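Local coordinates for protein pyridoxal kinase (Entamoeba histolytica, PDB 4S1H) that binds ADP with magnesium and probably transfers phosphate from ATP to pyridoxal, giving pyridoxal 5'-phosphate, at residues D111-D116 against V216-T221; S129-I134 against S148-L153; P142-L147 against T179-G184; D186-C191 against T203-R208. All blocks are in the same frame, centred on the assembly; numbering follows the deposited sequence.

Contact 1. Residues D111-D116 against V216-T221; sequences DPILGD and VGDTLT. With MG (magnesium ion), chain D; MG (magnesium ion), chain E; ADP (adenosine-5'-diphosphate), chain C.
The backbones of Asp111 and Thr221 stay well apart, with 7.2 Å between their CA atoms. Asp111-Asp116 is mostly loop and comes just after strand 107-110. Val216-Thr221 is the start of helix 216-229. Side chains, waters and metal bridge the distance. Asp111 CG is anti to the backbone N (chi1 -170°) and lies on the helix side. OD1 binds one magnesium ion at 2.0 Å. OD2 comes to 2.8 Å from Thr221 OG1. Four waters and Thr141 O complete the shell of this ion. One of these waters also donates to Gly217 O and meets Thr221 OG1, so the helix contributes to the second shell. This is the phosphate site of the ribokinase-like fold, where the first turn of a helix faces the end of the nucleotide. Gly217 N donates to ADP O2B at 3.0 Å with a bent N-H...O angle of 140°. The helix start would be expected to stabilise the phosphate charge. Asp116 serves the second magnesium ion through OD2 at 2.2 Å, and ADP O1B and O2A bind the same ion. Asp218 OD1 lies 3.7 Å from Asp111 OD2. One water donates to both oxygens and bridges them. Asp218 OD2 accepts from Gly18 N. The methyl Ile113 CD1 packs 3.7 Å from Asp218 OD1.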
# COMPACT_ATOMS: atom_id res chain seq x y z
N ASP A 111 -3.71 12.30 12.99
CA ASP A 111 -5.05 11.72 13.05
C ASP A 111 -5.06 10.74 14.21
O ASP A 111 -4.61 9.61 14.07
CB ASP A 111 -5.30 10.98 11.74
CG ASP A 111 -6.71 10.55 11.57
OD1 ASP A 111 -7.60 11.15 12.21
OD2 ASP A 111 -6.96 9.65 10.72
N PRO A 112 -5.52 11.18 15.39
CA PRO A 112 -5.50 10.30 16.55
C PRO A 112 -6.56 9.22 16.37
O PRO A 112 -7.71 9.54 16.15
CB PRO A 112 -5.81 11.25 17.69
CG PRO A 112 -6.63 12.34 17.09
CD PRO A 112 -6.23 12.43 15.64
N ILE A 113 -6.16 7.97 16.44
CA ILE A 113 -7.06 6.83 16.29
C ILE A 113 -7.15 6.15 17.64
O ILE A 113 -6.26 5.42 18.07
CB ILE A 113 -6.59 5.81 15.24
CG1 ILE A 113 -6.23 6.52 13.94
CG2 ILE A 113 -7.67 4.74 15.02
CD1 ILE A 113 -7.34 7.33 13.32
N LEU A 114 -8.23 6.43 18.33
CA LEU A 114 -8.40 5.93 19.68
C LEU A 114 -9.72 5.18 19.88
O LEU A 114 -9.77 4.22 20.65
CB LEU A 114 -8.30 7.06 20.69
CG LEU A 114 -7.01 7.86 20.68
CD1 LEU A 114 -7.14 9.01 21.66
CD2 LEU A 114 -5.84 6.99 21.05
N GLY A 115 -10.78 5.59 19.20
CA GLY A 115 -12.07 4.93 19.39
C GLY A 115 -13.21 5.64 18.69
O GLY A 115 -13.01 6.58 17.93
N ASP A 116 -14.41 5.18 18.96
CA ASP A 116 -15.61 5.75 18.37
C ASP A 116 -16.80 5.31 19.19
O ASP A 116 -16.73 4.36 19.97
CB ASP A 116 -15.76 5.26 16.92
CG ASP A 116 -16.55 6.23 16.05
OD1 ASP A 116 -17.14 7.21 16.59
OD2 ASP A 116 -16.54 6.04 14.81
N VAL A 216 -13.34 5.19 7.31
CA VAL A 216 -13.87 6.44 6.75
C VAL A 216 -13.08 7.66 7.21
O VAL A 216 -12.77 8.56 6.42
CB VAL A 216 -15.38 6.63 7.01
CG1 VAL A 216 -16.17 5.80 6.02
CG2 VAL A 216 -15.79 6.28 8.44
N GLY A 217 -12.74 7.70 8.49
CA GLY A 217 -11.90 8.75 9.00
C GLY A 217 -10.53 8.75 8.37
O GLY A 217 -9.97 9.80 8.11
N ASP A 218 -9.98 7.56 8.15
CA ASP A 218 -8.69 7.45 7.48
C ASP A 218 -8.77 8.01 6.05
O ASP A 218 -7.89 8.75 5.60
CB ASP A 218 -8.21 5.98 7.48
CG ASP A 218 -8.14 5.38 8.90
OD1 ASP A 218 -7.98 6.17 9.88
OD2 ASP A 218 -8.25 4.12 9.03
N THR A 219 -9.81 7.62 5.34
CA THR A 219 -10.04 8.07 3.97
C THR A 219 -10.17 9.59 3.94
O THR A 219 -9.52 10.25 3.15
CB THR A 219 -11.26 7.37 3.39
OG1 THR A 219 -11.00 5.96 3.34
CG2 THR A 219 -11.63 7.89 2.02
N LEU A 220 -10.96 10.15 4.85
CA LEU A 220 -11.04 11.62 4.96
C LEU A 220 -9.66 12.28 5.13
O LEU A 220 -9.34 13.26 4.43
CB LEU A 220 -11.95 12.06 6.13
CG LEU A 220 -12.02 13.58 6.46
CD1 LEU A 220 -12.46 14.40 5.26
CD2 LEU A 220 -12.92 13.81 7.64
N THR A 221 -8.86 11.75 6.05
CA THR A 221 -7.56 12.27 6.36
C THR A 221 -6.70 12.35 5.09
O THR A 221 -6.09 13.40 4.83
CB THR A 221 -6.86 11.37 7.38
OG1 THR A 221 -7.49 11.51 8.66
CG2 THR A 221 -5.38 11.69 7.52
MG MG D . -9.60 11.05 12.29
MG MG E . -16.85 7.35 13.07
PB ADP C . -13.74 7.87 12.12
O1B ADP C . -14.82 7.61 13.15
O2B ADP C . -13.43 6.66 11.25
O3B ADP C . -12.57 8.58 12.72
PA ADP C . -15.80 9.67 11.15
O1A ADP C . -15.64 10.99 11.85
O2A ADP C . -16.82 8.69 11.65
O3A ADP C . -14.36 8.92 11.08
O5' ADP C . -16.08 9.91 9.61
C5' ADP C . -15.26 10.71 8.77
C4' ADP C . -16.16 11.32 7.74
O4' ADP C . -16.83 10.28 7.02
C3' ADP C . -17.27 12.15 8.39
O3' ADP C . -16.86 13.51 8.55
C2' ADP C . -18.40 11.97 7.42
O2' ADP C . -18.27 12.90 6.35
C1' ADP C . -18.21 10.57 6.86
N9 ADP C . -19.03 9.52 7.51
C8 ADP C . -18.67 8.59 8.40
N7 ADP C . -19.71 7.78 8.73
C5 ADP C . -20.76 8.21 8.02
C6 ADP C . -22.18 7.80 7.87
N6 ADP C . -22.66 6.76 8.58
N1 ADP C . -22.94 8.53 7.02
C2 ADP C . -22.45 9.58 6.31
N3 ADP C . -21.17 9.99 6.40
C4 ADP C . -20.31 9.35 7.22
O HOH W 1 -5.64 8.06 9.34
O HOH W 2 -9.61 9.08 11.29
O HOH W 3 -9.54 10.14 14.04
O HOH W 4 -17.33 8.87 14.35
O HOH W 5 -9.71 11.91 10.14
O HOH W 6 -11.65 11.10 12.29

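Contact 2. Residues S129-I134 against S148-L153; sequences SMKELI and SFLTGL
Phe149 meets Lys131 through its backbone, not its ring. Phe149 O lies 3.4 Å from Lys131 CE, and the phenyl group leads off toward Leu114. The two segments are the ends of successive helices in the alpha/beta fold. Helix 124-133 makes the beta-alpha-beta crossover between parallel strands 107-110 and 139-140, and helix 144-151 follows. Leu150 is the main side chain here. Its CG is anti to the carbonyl carbon (chi1 -67°), and one methyl, CD2, does the touching. The Met130 side chain crosses that of Leu150, with Met130 CG 3.9 Å from Leu150 CD2. The Lys131 and Leu150 side chains run past each other in opposite directions. Ile134 CD1 comes to Leu150 CD2 tip to tip at 4.1 Å. Cys110 of strand 107-110 touches both Met130 and Ile134 from the sheet side. Leu150 O is 3.6 Å from Lys131 CE. The lysine is extended beyond CG, so its ammonium lies near the carbonyls at the end of the other helix. That charge would be expected to suit the helix end, although NZ stays 4.0 Å from Phe149 O. Thr151 points away from helix 124-133 and touches helix 158-170. Gly152 has positive phi and turns the chain out of the helix. At Leu153 the turn is closed twice. Ser148 OG donates to Leu153 O from above the carbonyl plane. Leu153 N donates to Thr151 OG1 at 3.3 Å, which makes an ST turn.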
# COMPACT_ATOMS: atom_id res chain seq x y z
N SER A 129 0.02 8.82 25.58
CA SER A 129 1.10 9.14 24.67
C SER A 129 0.59 10.00 23.50
O SER A 129 1.28 10.90 23.06
CB SER A 129 1.83 7.87 24.19
OG SER A 129 1.03 7.08 23.33
N MET A 130 -0.61 9.71 23.02
CA MET A 130 -1.23 10.55 21.98
C MET A 130 -1.46 12.00 22.44
O MET A 130 -1.38 12.91 21.63
CB MET A 130 -2.55 9.95 21.52
CG MET A 130 -3.17 10.55 20.27
SD MET A 130 -2.15 10.46 18.77
CE MET A 130 -1.23 8.93 19.00
N LYS A 131 -1.77 12.20 23.72
CA LYS A 131 -1.91 13.56 24.25
C LYS A 131 -0.64 14.36 24.09
O LYS A 131 -0.70 15.61 23.96
CB LYS A 131 -2.37 13.52 25.71
CG LYS A 131 -3.78 13.01 25.94
CD LYS A 131 -4.08 12.98 27.44
CE LYS A 131 -5.54 12.70 27.72
NZ LYS A 131 -5.86 12.94 29.15
N GLU A 132 0.51 13.68 24.08
CA GLU A 132 1.79 14.33 23.84
C GLU A 132 2.08 14.51 22.37
O GLU A 132 2.51 15.58 21.95
CB GLU A 132 2.94 13.58 24.54
CG GLU A 132 2.91 13.64 26.07
CD GLU A 132 2.83 15.05 26.65
OE1 GLU A 132 3.59 15.94 26.20
OE2 GLU A 132 2.00 15.29 27.55
N LEU A 133 1.80 13.49 21.57
CA LEU A 133 2.03 13.60 20.12
C LEU A 133 1.25 14.76 19.46
O LEU A 133 1.77 15.47 18.64
CB LEU A 133 1.69 12.27 19.42
CG LEU A 133 1.96 12.22 17.91
CD1 LEU A 133 3.41 12.53 17.58
CD2 LEU A 133 1.57 10.87 17.36
N ILE A 134 -0.01 14.94 19.83
CA ILE A 134 -0.84 15.96 19.20
C ILE A 134 -0.27 17.37 19.36
O ILE A 134 -0.56 18.24 18.54
CB ILE A 134 -2.32 15.93 19.65
CG1 ILE A 134 -2.46 16.09 21.18
CG2 ILE A 134 -3.00 14.66 19.17
CD1 ILE A 134 -3.87 16.40 21.65
N SER A 148 -12.95 13.73 23.08
CA SER A 148 -13.26 13.52 24.47
C SER A 148 -12.14 12.79 25.23
O SER A 148 -11.79 13.16 26.36
CB SER A 148 -14.57 12.75 24.58
OG SER A 148 -14.94 12.54 25.92
N PHE A 149 -11.56 11.77 24.62
CA PHE A 149 -10.43 11.04 25.22
C PHE A 149 -9.17 11.89 25.35
O PHE A 149 -8.41 11.69 26.28
CB PHE A 149 -10.08 9.75 24.44
CG PHE A 149 -11.14 8.68 24.49
CD1 PHE A 149 -11.97 8.53 25.61
CD2 PHE A 149 -11.29 7.77 23.44
CE1 PHE A 149 -12.95 7.55 25.66
CE2 PHE A 149 -12.27 6.78 23.49
CZ PHE A 149 -13.09 6.67 24.60
N LEU A 150 -8.96 12.82 24.43
CA LEU A 150 -7.78 13.67 24.48
C LEU A 150 -7.89 14.80 25.47
O LEU A 150 -6.87 15.40 25.81
CB LEU A 150 -7.50 14.25 23.09
CG LEU A 150 -7.09 13.27 22.03
CD1 LEU A 150 -7.17 13.95 20.66
CD2 LEU A 150 -5.69 12.75 22.34
N THR A 151 -9.10 15.13 25.94
CA THR A 151 -9.32 16.26 26.84
C THR A 151 -9.92 15.90 28.20
O THR A 151 -9.84 16.70 29.16
CB THR A 151 -10.24 17.31 26.19
OG1 THR A 151 -11.51 16.71 25.90
CG2 THR A 151 -9.64 17.85 24.95
N GLY A 152 -10.55 14.73 28.31
CA GLY A 152 -11.29 14.37 29.51
C GLY A 152 -12.65 15.04 29.64
O GLY A 152 -13.25 15.02 30.72
N LEU A 153 -13.13 15.67 28.57
CA LEU A 153 -14.43 16.34 28.55
C LEU A 153 -15.41 15.54 27.68
O LEU A 153 -15.03 14.92 26.69
CB LEU A 153 -14.28 17.75 27.96
CG LEU A 153 -13.51 18.80 28.76
CD1 LEU A 153 -13.71 20.19 28.20
CD2 LEU A 153 -13.92 18.78 30.23

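Contact 3. Residues P142-L147 against T179-G184; sequences PNATEL and TSIKEG. With ADP (adenosine-5'-diphosphate), chain C.
Asn143, Thr179 and Ser180 share the same first torsion. Asn143 CG (chi1 67°), Thr179 OG1 (chi1 58°) and Ser180 OG each sit between their own backbone N and carbonyl carbon. For Thr179 and Ser180 this sets the hydroxyl at the alpha-phosphate. For Asn143 it sets CG, and chi2 then turns ND2 to the beta-phosphate. Thr179 OG1 and Ser180 OG both donate to ADP O1A, at 2.6 Å and 2.7 Å. One alpha-phosphate oxygen is thus gripped twice. Asn143 ND2 donates to ADP O1B at 3.1 Å, and the same ND2 is hydrogen-bonded to Gly115 O. Asn143 CB packs 3.4 Å from Ser180 OG. Asn143 is the N-cap of helix 144-151 and forms a capping box with Glu146. Glu146 N donates to Asn143 OD1, nearly along the C=O axis. In return Asn143 N donates to Glu146 OE1, on the anti side of the carboxylate. Glu146 OE2 accepts from Leu114 N and Gly115 N. The cap therefore holds the amide whose ND2 binds the nucleotide. Backbone bonds join this helix start to strand 175-183. Thr179 N donates to Pro142 O at 2.9 Å. Ala144 N makes a weak bond to Ser180 O at 3.0 Å. Ala144 CB also packs on Ile181 CG1 at 4.2 Å. Thr179 uses its backbone O as well, accepting from the ribose hydroxyl O3' of ADP at 2.6 Å.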
# COMPACT_ATOMS: atom_id res chain seq x y z
N PRO A 142 -9.53 14.35 14.96
CA PRO A 142 -10.28 13.39 15.75
C PRO A 142 -11.78 13.39 15.42
O PRO A 142 -12.33 14.43 15.04
CB PRO A 142 -10.13 13.94 17.17
CG PRO A 142 -10.09 15.42 16.98
CD PRO A 142 -9.29 15.60 15.72
N ASN A 143 -12.44 12.26 15.64
CA ASN A 143 -13.88 12.26 15.84
C ASN A 143 -14.24 12.76 17.26
O ASN A 143 -13.35 13.06 18.08
CB ASN A 143 -14.50 10.88 15.51
CG ASN A 143 -14.07 9.79 16.48
OD1 ASN A 143 -13.75 10.06 17.64
ND2 ASN A 143 -14.04 8.55 16.00
N ALA A 144 -15.53 12.88 17.56
CA ALA A 144 -15.95 13.43 18.84
C ALA A 144 -15.47 12.58 20.03
O ALA A 144 -15.05 13.12 21.05
CB ALA A 144 -17.45 13.59 18.90
N THR A 145 -15.50 11.27 19.87
CA THR A 145 -15.04 10.37 20.92
C THR A 145 -13.55 10.58 21.23
O THR A 145 -13.14 10.62 22.40
CB THR A 145 -15.28 8.91 20.51
OG1 THR A 145 -16.70 8.67 20.46
CG2 THR A 145 -14.68 7.95 21.52
N GLU A 146 -12.76 10.69 20.17
CA GLU A 146 -11.33 10.88 20.29
C GLU A 146 -11.03 12.22 20.95
O GLU A 146 -10.18 12.27 21.85
CB GLU A 146 -10.64 10.67 18.94
CG GLU A 146 -10.73 9.22 18.54
CD GLU A 146 -10.62 8.95 17.07
OE1 GLU A 146 -10.81 9.89 16.26
OE2 GLU A 146 -10.32 7.76 16.77
N LEU A 147 -11.74 13.28 20.54
CA LEU A 147 -11.63 14.57 21.21
C LEU A 147 -11.91 14.47 22.70
O LEU A 147 -11.19 15.04 23.51
CB LEU A 147 -12.54 15.63 20.54
CG LEU A 147 -12.47 17.06 21.07
CD1 LEU A 147 -11.07 17.66 20.89
CD2 LEU A 147 -13.48 17.94 20.36
N THR A 179 -14.30 15.53 13.22
CA THR A 179 -14.77 14.95 11.94
C THR A 179 -16.22 14.47 12.03
O THR A 179 -16.87 14.26 11.00
CB THR A 179 -13.88 13.79 11.45
OG1 THR A 179 -13.79 12.74 12.42
CG2 THR A 179 -12.48 14.30 11.17
N SER A 180 -16.68 14.22 13.25
CA SER A 180 -18.05 13.77 13.44
C SER A 180 -18.52 14.04 14.84
O SER A 180 -17.87 13.65 15.81
CB SER A 180 -18.25 12.28 13.12
OG SER A 180 -17.40 11.43 13.85
N ILE A 181 -19.63 14.77 14.90
CA ILE A 181 -20.38 15.02 16.12
C ILE A 181 -21.82 14.68 15.78
O ILE A 181 -22.40 15.25 14.86
CB ILE A 181 -20.30 16.50 16.56
CG1 ILE A 181 -18.85 16.94 16.76
CG2 ILE A 181 -21.14 16.71 17.83
CD1 ILE A 181 -18.65 18.45 16.72
N LYS A 182 -22.42 13.77 16.55
CA LYS A 182 -23.84 13.37 16.36
C LYS A 182 -24.79 14.51 16.68
O LYS A 182 -24.69 15.11 17.74
CB LYS A 182 -24.20 12.16 17.25
CG LYS A 182 -23.31 10.93 17.09
CD LYS A 182 -23.78 9.83 18.04
CE LYS A 182 -22.89 8.62 18.06
NZ LYS A 182 -21.49 8.87 18.50
N GLU A 183 -25.67 14.84 15.74
CA GLU A 183 -26.74 15.82 15.95
C GLU A 183 -27.99 15.32 15.20
O GLU A 183 -28.13 15.53 14.00
CB GLU A 183 -26.30 17.22 15.49
CG GLU A 183 -26.83 18.36 16.36
CD GLU A 183 -25.97 18.62 17.61
OE1 GLU A 183 -25.85 17.71 18.47
OE2 GLU A 183 -25.41 19.73 17.74
N GLY A 184 -28.88 14.64 15.93
CA GLY A 184 -30.06 14.00 15.33
C GLY A 184 -29.69 12.88 14.36
O GLY A 184 -29.03 11.93 14.76
PB ADP C . -13.74 7.87 12.12
O1B ADP C . -14.82 7.61 13.15
O2B ADP C . -13.43 6.66 11.25
O3B ADP C . -12.57 8.58 12.72
PA ADP C . -15.80 9.67 11.15
O1A ADP C . -15.64 10.99 11.85
O2A ADP C . -16.82 8.69 11.65
O3A ADP C . -14.36 8.92 11.08
O5' ADP C . -16.08 9.91 9.61
C5' ADP C . -15.26 10.71 8.77
C4' ADP C . -16.16 11.32 7.74
O4' ADP C . -16.83 10.28 7.02
C3' ADP C . -17.27 12.15 8.39
O3' ADP C . -16.86 13.51 8.55
C2' ADP C . -18.40 11.97 7.42
O2' ADP C . -18.27 12.90 6.35
C1' ADP C . -18.21 10.57 6.86
N9 ADP C . -19.03 9.52 7.51
C8 ADP C . -18.67 8.59 8.40
N7 ADP C . -19.71 7.78 8.73
C5 ADP C . -20.76 8.21 8.02
C6 ADP C . -22.18 7.80 7.87
N6 ADP C . -22.66 6.76 8.58
N1 ADP C . -22.94 8.53 7.02
C2 ADP C . -22.45 9.58 6.31
N3 ADP C . -21.17 9.99 6.40
C4 ADP C . -20.31 9.35 7.22

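Contact 4. Residues D186-C191 against T203-R208; sequences DIILLC and TIKIPR. With ADP (adenosine-5'-diphosphate), chain C.
Ile187 and Ile206 face each other as a hydrogen-bonded pair in an antiparallel beta hairpin. The hairpin is made of strands 186-193 and 202-207, in the middle of a four-stranded antiparallel sheet. Ile187 N donates to Ile206 O at 2.8 Å, and Ile206 N donates back to Ile187 O. Leu189 and Ile204 repeat this exchange. The Ile187 side chain runs from the hairpin to the nucleotide. Its CB packs on Ile206 CB at 4.2 Å. Its CG1 has the Arg208 guanidinium 4.0 Å away at CZ and lies over one face of that group, toward the rim. The arginine chain crosses it at about a right angle. The tip of the isoleucine, Ile187 CD1, reaches the adenine of ADP, 3.6 Å from both C5 and C4. ADP N6 lies at the edge of the guanidinium, near its plane. Ile206 CD1 touches ADP O2' at 3.6 Å, so both members of the pair line the nucleoside pocket. Leu189 and Ile204 share this face of the sheet. Leu189 CD2 lies beside Ile204 CG1 at 4.1 Å, and helix 234-250 packs over them. Ile188, Leu190, Thr203 and Lys205 point to the other face. Ile188 CG2 meets Thr203 CB at 3.8 Å. Lys205 lies alongside Ile188 and bends at its last two torsions. Its NZ stays beyond salt-bridge range of Asp186 OD2. The same NZ ends up 3.4 Å from the methyl Ile188 CD1.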
# COMPACT_ATOMS: atom_id res chain seq x y z
N ASP A 186 -28.02 13.77 11.57
CA ASP A 186 -26.90 14.36 10.89
C ASP A 186 -25.64 14.11 11.69
O ASP A 186 -25.66 13.76 12.87
CB ASP A 186 -27.09 15.87 10.71
CG ASP A 186 -28.34 16.20 9.91
OD1 ASP A 186 -28.45 15.72 8.75
OD2 ASP A 186 -29.21 16.92 10.45
N ILE A 187 -24.55 14.29 10.97
CA ILE A 187 -23.21 14.34 11.50
C ILE A 187 -22.78 15.78 11.30
O ILE A 187 -22.81 16.29 10.16
CB ILE A 187 -22.32 13.37 10.67
CG1 ILE A 187 -22.73 11.91 10.95
CG2 ILE A 187 -20.83 13.59 10.94
CD1 ILE A 187 -22.08 10.91 9.99
N ILE A 188 -22.32 16.45 12.36
CA ILE A 188 -21.68 17.77 12.22
C ILE A 188 -20.18 17.65 12.30
O ILE A 188 -19.65 16.96 13.17
CB ILE A 188 -22.12 18.77 13.30
CG1 ILE A 188 -23.61 18.73 13.45
CG2 ILE A 188 -21.59 20.16 12.96
CD1 ILE A 188 -24.39 18.97 12.18
N LEU A 189 -19.50 18.28 11.35
CA LEU A 189 -18.08 18.47 11.37
C LEU A 189 -17.82 19.89 11.85
O LEU A 189 -18.53 20.80 11.43
CB LEU A 189 -17.50 18.22 9.97
CG LEU A 189 -16.06 18.57 9.69
CD1 LEU A 189 -15.45 17.55 8.71
CD2 LEU A 189 -15.93 19.99 9.14
N LEU A 190 -16.85 20.06 12.73
CA LEU A 190 -16.44 21.37 13.24
C LEU A 190 -14.97 21.61 12.90
O LEU A 190 -14.12 20.70 13.08
CB LEU A 190 -16.65 21.43 14.75
CG LEU A 190 -15.97 22.58 15.49
CD1 LEU A 190 -16.64 23.92 15.19
CD2 LEU A 190 -15.98 22.26 16.97
N CYS A 191 -14.66 22.76 12.31
CA CYS A 191 -13.26 23.18 12.11
C CYS A 191 -13.01 24.37 13.00
O CYS A 191 -13.67 25.41 12.84
CB CYS A 191 -13.01 23.56 10.68
SG CYS A 191 -11.25 23.63 10.31
N THR A 203 -18.75 24.99 10.56
CA THR A 203 -19.33 23.65 10.60
C THR A 203 -19.86 23.24 9.23
O THR A 203 -20.06 24.06 8.34
CB THR A 203 -20.46 23.50 11.65
OG1 THR A 203 -21.50 24.46 11.42
CG2 THR A 203 -19.92 23.66 13.06
N ILE A 204 -19.98 21.92 9.05
CA ILE A 204 -20.64 21.34 7.89
C ILE A 204 -21.58 20.28 8.42
O ILE A 204 -21.18 19.46 9.27
CB ILE A 204 -19.62 20.64 6.94
CG1 ILE A 204 -18.55 21.64 6.48
CG2 ILE A 204 -20.33 19.98 5.76
CD1 ILE A 204 -17.51 21.10 5.52
N LYS A 205 -22.82 20.31 7.92
CA LYS A 205 -23.86 19.33 8.28
C LYS A 205 -23.93 18.25 7.18
O LYS A 205 -24.11 18.56 6.00
CB LYS A 205 -25.20 20.03 8.46
CG LYS A 205 -26.30 19.11 8.98
CD LYS A 205 -27.65 19.81 9.06
CE LYS A 205 -27.67 21.04 9.90
NZ LYS A 205 -27.12 20.86 11.26
N ILE A 206 -23.79 17.00 7.60
CA ILE A 206 -23.75 15.84 6.70
C ILE A 206 -24.88 14.87 7.07
O ILE A 206 -24.93 14.41 8.19
CB ILE A 206 -22.42 15.11 6.85
CG1 ILE A 206 -21.26 16.07 6.53
CG2 ILE A 206 -22.37 13.87 5.96
CD1 ILE A 206 -20.01 15.83 7.35
N PRO A 207 -25.77 14.53 6.10
CA PRO A 207 -26.83 13.56 6.44
C PRO A 207 -26.24 12.20 6.69
O PRO A 207 -25.35 11.80 5.93
CB PRO A 207 -27.71 13.53 5.19
CG PRO A 207 -27.44 14.82 4.49
CD PRO A 207 -25.99 15.14 4.78
N ARG A 208 -26.65 11.53 7.75
CA ARG A 208 -26.08 10.21 8.04
C ARG A 208 -26.59 9.19 7.02
O ARG A 208 -27.78 9.15 6.72
CB ARG A 208 -26.44 9.73 9.46
CG ARG A 208 -25.62 8.51 9.87
CD ARG A 208 -26.10 7.94 11.22
NE ARG A 208 -25.54 8.64 12.36
CZ ARG A 208 -24.26 8.62 12.72
NH1 ARG A 208 -23.35 7.95 12.01
NH2 ARG A 208 -23.87 9.30 13.80
PB ADP C . -13.74 7.87 12.12
O1B ADP C . -14.82 7.61 13.15
O2B ADP C . -13.43 6.66 11.25
O3B ADP C . -12.57 8.58 12.72
PA ADP C . -15.80 9.67 11.15
O1A ADP C . -15.64 10.99 11.85
O2A ADP C . -16.82 8.69 11.65
O3A ADP C . -14.36 8.92 11.08
O5' ADP C . -16.08 9.91 9.61
C5' ADP C . -15.26 10.71 8.77
C4' ADP C . -16.16 11.32 7.74
O4' ADP C . -16.83 10.28 7.02
C3' ADP C . -17.27 12.15 8.39
O3' ADP C . -16.86 13.51 8.55
C2' ADP C . -18.40 11.97 7.42
O2' ADP C . -18.27 12.90 6.35
C1' ADP C . -18.21 10.57 6.86
N9 ADP C . -19.03 9.52 7.51
C8 ADP C . -18.67 8.59 8.40
N7 ADP C . -19.71 7.78 8.73
C5 ADP C . -20.76 8.21 8.02
C6 ADP C . -22.18 7.80 7.87
N6 ADP C . -22.66 6.76 8.58
N1 ADP C . -22.94 8.53 7.02
C2 ADP C . -22.45 9.58 6.31
N3 ADP C . -21.17 9.99 6.40
C4 ADP C . -20.31 9.35 7.22

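In the fold
Contacts 1, 3 and 4 all touch ADP. Contacts 1 and 3 share its diphosphate, and contact 4 takes the adenine and part of the ribose. Contact 1 lies closest to the centre of the chain and works through metal, water and carboxylates. Contact 3 is also buried, but it relies on direct hydrogen bonds to phosphate and ribose. Contact 4 is partly buried, with apolar contacts to adenine on one face and exposed lysine on the other. Contact 2 is buried packing between helices and does not reach ADP. It shares helix 144-151 with contact 3, and it packs against Pro112 and Leu114 of contact 1. Contacts 3 and 4 use neighbouring strands of one sheet.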